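Local coordinates for DUF4973 domain-containing protein (Bacteroides thetaiotaomicron, PDB 4QNI), which is of unknown function but, as a two-domain probable lipoprotein of a gut bacterium, may act as an auxiliary nutrient-binding protein, at residues A[214-220]-A[233-239]. Sequence-based numbering, arbitrary orientation.
Sequences QTIFTYA and YKIKFAF. With EDO (1,2-ethanediol), chain G; EDO (1,2-ethanediol), chain E.
K234 sets CE over the centre of one face of the F217 ring, 3.6 Å from the ring centroid, its chain crossing the phenylalanine obliquely. A bend at chi3 swings CE in over the ring, and the extended last bond carries NZ on, 4.8 Å from the centroid, close enough for a cation-pi interaction; the ammonium also makes a salt bridge to D131 and a 2.9 Å hydrogen bond to O1 of a 1,2-ethanediol (chain G). F217 itself turns its CE1 over the rim of the Y219 ring, and the Y209 ring of strand 205-210 stacks on F217. Replacing F217 by alanine would probably leave the K234 chain without its aromatic platform, freer to swing, and take away the contact that F217 CE1 makes with one face of the Y219 ring. Strands 215-219 and 234-239 are antiparallel neighbours in the large antiparallel sheet of the C-terminal, BT_3044-like region. I216 and T218 form hydrogen-bonded pairs with F237 and I235, and the straightest of these bonds runs from F237 N to I216 O at 179°. On the face carrying these four side chains, I216 puts CG1 between backbone N and carbonyl carbon (chi1 64°), from where it touches F237 CB at 3.6 Å and reaches the edge of the F239 ring. T218 OG1 lies 3.5 Å from F237 CE1, and a second ethanediol (chain E) bonds weakly to that hydroxyl. Past the strand end, A220 CB packs against I235 CG1. At the other end the Q214 amide stands 80° to the F239 ring and gives NE2 to F239 O at 3.0 Å, while F239 N returns a bond to Q214 O.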
loop_
_atom_site.group_PDB
_atom_site.type_symbol
_atom_site.label_atom_id
_atom_site.label_comp_id
_atom_site.label_asym_id
_atom_site.label_seq_id
_atom_site.Cartn_x
_atom_site.Cartn_y
_atom_site.Cartn_z
ATOM N N GLN A 214 15.938 -38.221 9.167
ATOM C CA GLN A 214 17.228 -38.178 8.455
ATOM C C GLN A 214 17.052 -38.115 6.950
ATOM O O GLN A 214 18.017 -38.340 6.197
ATOM C CB GLN A 214 18.043 -39.451 8.806
ATOM C CG GLN A 214 18.469 -39.536 10.270
ATOM C CD GLN A 214 19.389 -38.396 10.670
ATOM O OE1 GLN A 214 19.232 -37.803 11.744
ATOM N NE2 GLN A 214 20.373 -38.053 9.813
ATOM N N THR A 215 15.816 -37.827 6.505
ATOM C CA THR A 215 15.512 -37.814 5.082
ATOM C C THR A 215 14.588 -36.674 4.727
ATOM O O THR A 215 13.589 -36.414 5.400
ATOM C CB THR A 215 14.867 -39.166 4.630
ATOM O OG1 THR A 215 15.409 -40.267 5.359
ATOM C CG2 THR A 215 14.991 -39.425 3.148
ATOM N N ILE A 216 14.897 -36.055 3.608
ATOM C CA ILE A 216 14.067 -35.026 2.989
ATOM C C ILE A 216 13.854 -35.449 1.547
ATOM O O ILE A 216 14.490 -36.412 1.072
ATOM C CB ILE A 216 14.734 -33.595 3.082
ATOM C CG1 ILE A 216 16.069 -33.502 2.303
ATOM C CG2 ILE A 216 14.890 -33.115 4.538
ATOM C CD1 ILE A 216 16.603 -32.002 2.085
ATOM N N PHE A 217 13.034 -34.690 0.828
ATOM C CA PHE A 217 13.017 -34.782 -0.617
ATOM C C PHE A 217 12.976 -33.344 -1.188
ATOM O O PHE A 217 12.565 -32.394 -0.505
ATOM C CB PHE A 217 11.915 -35.705 -1.211
ATOM C CG PHE A 217 10.541 -35.083 -1.291
ATOM C CD1 PHE A 217 10.199 -34.243 -2.347
ATOM C CD2 PHE A 217 9.590 -35.331 -0.302
ATOM C CE1 PHE A 217 8.950 -33.643 -2.399
ATOM C CE2 PHE A 217 8.345 -34.724 -0.347
ATOM C CZ PHE A 217 8.032 -33.884 -1.395
ATOM N N THR A 218 13.453 -33.194 -2.422
ATOM C CA THR A 218 13.285 -31.970 -3.203
ATOM C C THR A 218 12.586 -32.414 -4.486
ATOM O O THR A 218 12.653 -33.604 -4.839
ATOM C CB THR A 218 14.622 -31.247 -3.519
ATOM O OG1 THR A 218 15.285 -31.938 -4.585
ATOM C CG2 THR A 218 15.558 -30.998 -2.283
ATOM N N TYR A 219 11.954 -31.507 -5.204
ATOM C CA TYR A 219 11.525 -31.868 -6.542
ATOM C C TYR A 219 12.784 -31.840 -7.450
ATOM O O TYR A 219 13.751 -31.141 -7.132
ATOM C CB TYR A 219 10.410 -30.957 -7.068
ATOM C CG TYR A 219 9.127 -31.135 -6.290
ATOM C CD1 TYR A 219 8.392 -32.314 -6.384
ATOM C CD2 TYR A 219 8.677 -30.150 -5.418
ATOM C CE1 TYR A 219 7.267 -32.522 -5.598
ATOM C CE2 TYR A 219 7.523 -30.329 -4.663
ATOM C CZ TYR A 219 6.824 -31.519 -4.754
ATOM O OH TYR A 219 5.676 -31.695 -4.036
ATOM N N ALA A 220 12.794 -32.654 -8.519
ATOM C CA ALA A 220 13.915 -32.730 -9.453
ATOM C C ALA A 220 14.135 -31.397 -10.168
ATOM O O ALA A 220 13.187 -30.796 -10.668
ATOM C CB ALA A 220 13.679 -33.850 -10.460
ATOM N N TYR A 233 8.425 -36.305 -9.936
ATOM C CA TYR A 233 9.807 -35.818 -9.839
ATOM C C TYR A 233 10.367 -35.625 -8.395
ATOM O O TYR A 233 11.086 -34.647 -8.157
ATOM C CB TYR A 233 9.894 -34.498 -10.625
ATOM C CG TYR A 233 9.442 -34.667 -12.060
ATOM C CD1 TYR A 233 10.276 -35.259 -13.009
ATOM C CD2 TYR A 233 8.162 -34.286 -12.460
ATOM C CE1 TYR A 233 9.857 -35.447 -14.321
ATOM C CE2 TYR A 233 7.731 -34.473 -13.775
ATOM C CZ TYR A 233 8.581 -35.060 -14.697
ATOM O OH TYR A 233 8.168 -35.263 -15.992
ATOM N N LYS A 234 10.140 -36.595 -7.476
ATOM C CA LYS A 234 10.689 -36.482 -6.111
ATOM C C LYS A 234 12.092 -37.099 -5.993
ATOM O O LYS A 234 12.289 -38.290 -6.273
ATOM C CB LYS A 234 9.758 -37.106 -5.063
ATOM C CG LYS A 234 8.404 -36.403 -4.989
ATOM C CD LYS A 234 7.359 -37.281 -4.335
ATOM C CE LYS A 234 7.398 -37.215 -2.829
ATOM N NZ LYS A 234 6.543 -38.271 -2.259
ATOM N N ILE A 235 13.060 -36.284 -5.537
ATOM C CA ILE A 235 14.444 -36.717 -5.337
ATOM C C ILE A 235 14.709 -36.776 -3.819
ATOM O O ILE A 235 14.684 -35.749 -3.148
ATOM C CB ILE A 235 15.449 -35.781 -6.086
ATOM C CG1 ILE A 235 15.097 -35.591 -7.590
ATOM C CG2 ILE A 235 16.899 -36.246 -5.880
ATOM C CD1 ILE A 235 14.861 -36.915 -8.502
ATOM N N LYS A 236 14.960 -37.981 -3.299
ATOM C CA LYS A 236 15.189 -38.233 -1.875
ATOM C C LYS A 236 16.608 -37.972 -1.476
ATOM O O LYS A 236 17.526 -38.372 -2.190
ATOM C CB LYS A 236 14.831 -39.682 -1.517
ATOM C CG LYS A 236 13.336 -39.989 -1.551
ATOM C CD LYS A 236 13.044 -41.499 -1.453
ATOM C CE LYS A 236 13.399 -42.146 -0.124
ATOM N NZ LYS A 236 13.330 -43.637 -0.181
ATOM N N PHE A 237 16.792 -37.305 -0.314
ATOM C CA PHE A 237 18.103 -37.008 0.294
ATOM C C PHE A 237 18.148 -37.592 1.703
ATOM O O PHE A 237 17.401 -37.155 2.586
ATOM C CB PHE A 237 18.392 -35.499 0.326
ATOM C CG PHE A 237 18.632 -34.859 -1.023
ATOM C CD1 PHE A 237 17.565 -34.555 -1.870
ATOM C CD2 PHE A 237 19.914 -34.454 -1.403
ATOM C CE1 PHE A 237 17.788 -33.936 -3.109
ATOM C CE2 PHE A 237 20.131 -33.811 -2.635
ATOM C CZ PHE A 237 19.076 -33.598 -3.496
ATOM N N ALA A 238 18.983 -38.615 1.889
ATOM C CA ALA A 238 19.145 -39.313 3.171
ATOM C C ALA A 238 20.485 -38.913 3.752
ATOM O O ALA A 238 21.484 -39.070 3.079
ATOM C CB ALA A 238 19.057 -40.828 2.967
ATOM N N PHE A 239 20.504 -38.365 4.977
ATOM C CA PHE A 239 21.703 -37.859 5.667
ATOM C C PHE A 239 22.273 -38.962 6.499
ATOM O O PHE A 239 21.641 -39.370 7.457
ATOM C CB PHE A 239 21.338 -36.614 6.520
ATOM C CG PHE A 239 20.828 -35.497 5.633
ATOM C CD1 PHE A 239 19.500 -35.470 5.210
ATOM C CD2 PHE A 239 21.685 -34.491 5.190
ATOM C CE1 PHE A 239 19.054 -34.481 4.329
ATOM C CE2 PHE A 239 21.240 -33.501 4.314
ATOM C CZ PHE A 239 19.921 -33.496 3.892
HETATM C C1 EDO G . 7.831 -39.698 0.527
HETATM O O1 EDO G . 7.410 -38.340 0.538
HETATM C C2 EDO G . 7.166 -40.483 1.679
HETATM O O2 EDO G . 5.841 -40.851 1.310
HETATM C C1 EDO E . 17.787 -30.328 -5.617
HETATM O O1 EDO E . 17.806 -31.589 -6.254
HETATM C C2 EDO E . 18.446 -29.285 -6.501
HETATM O O2 EDO E . 17.628 -29.013 -7.623
#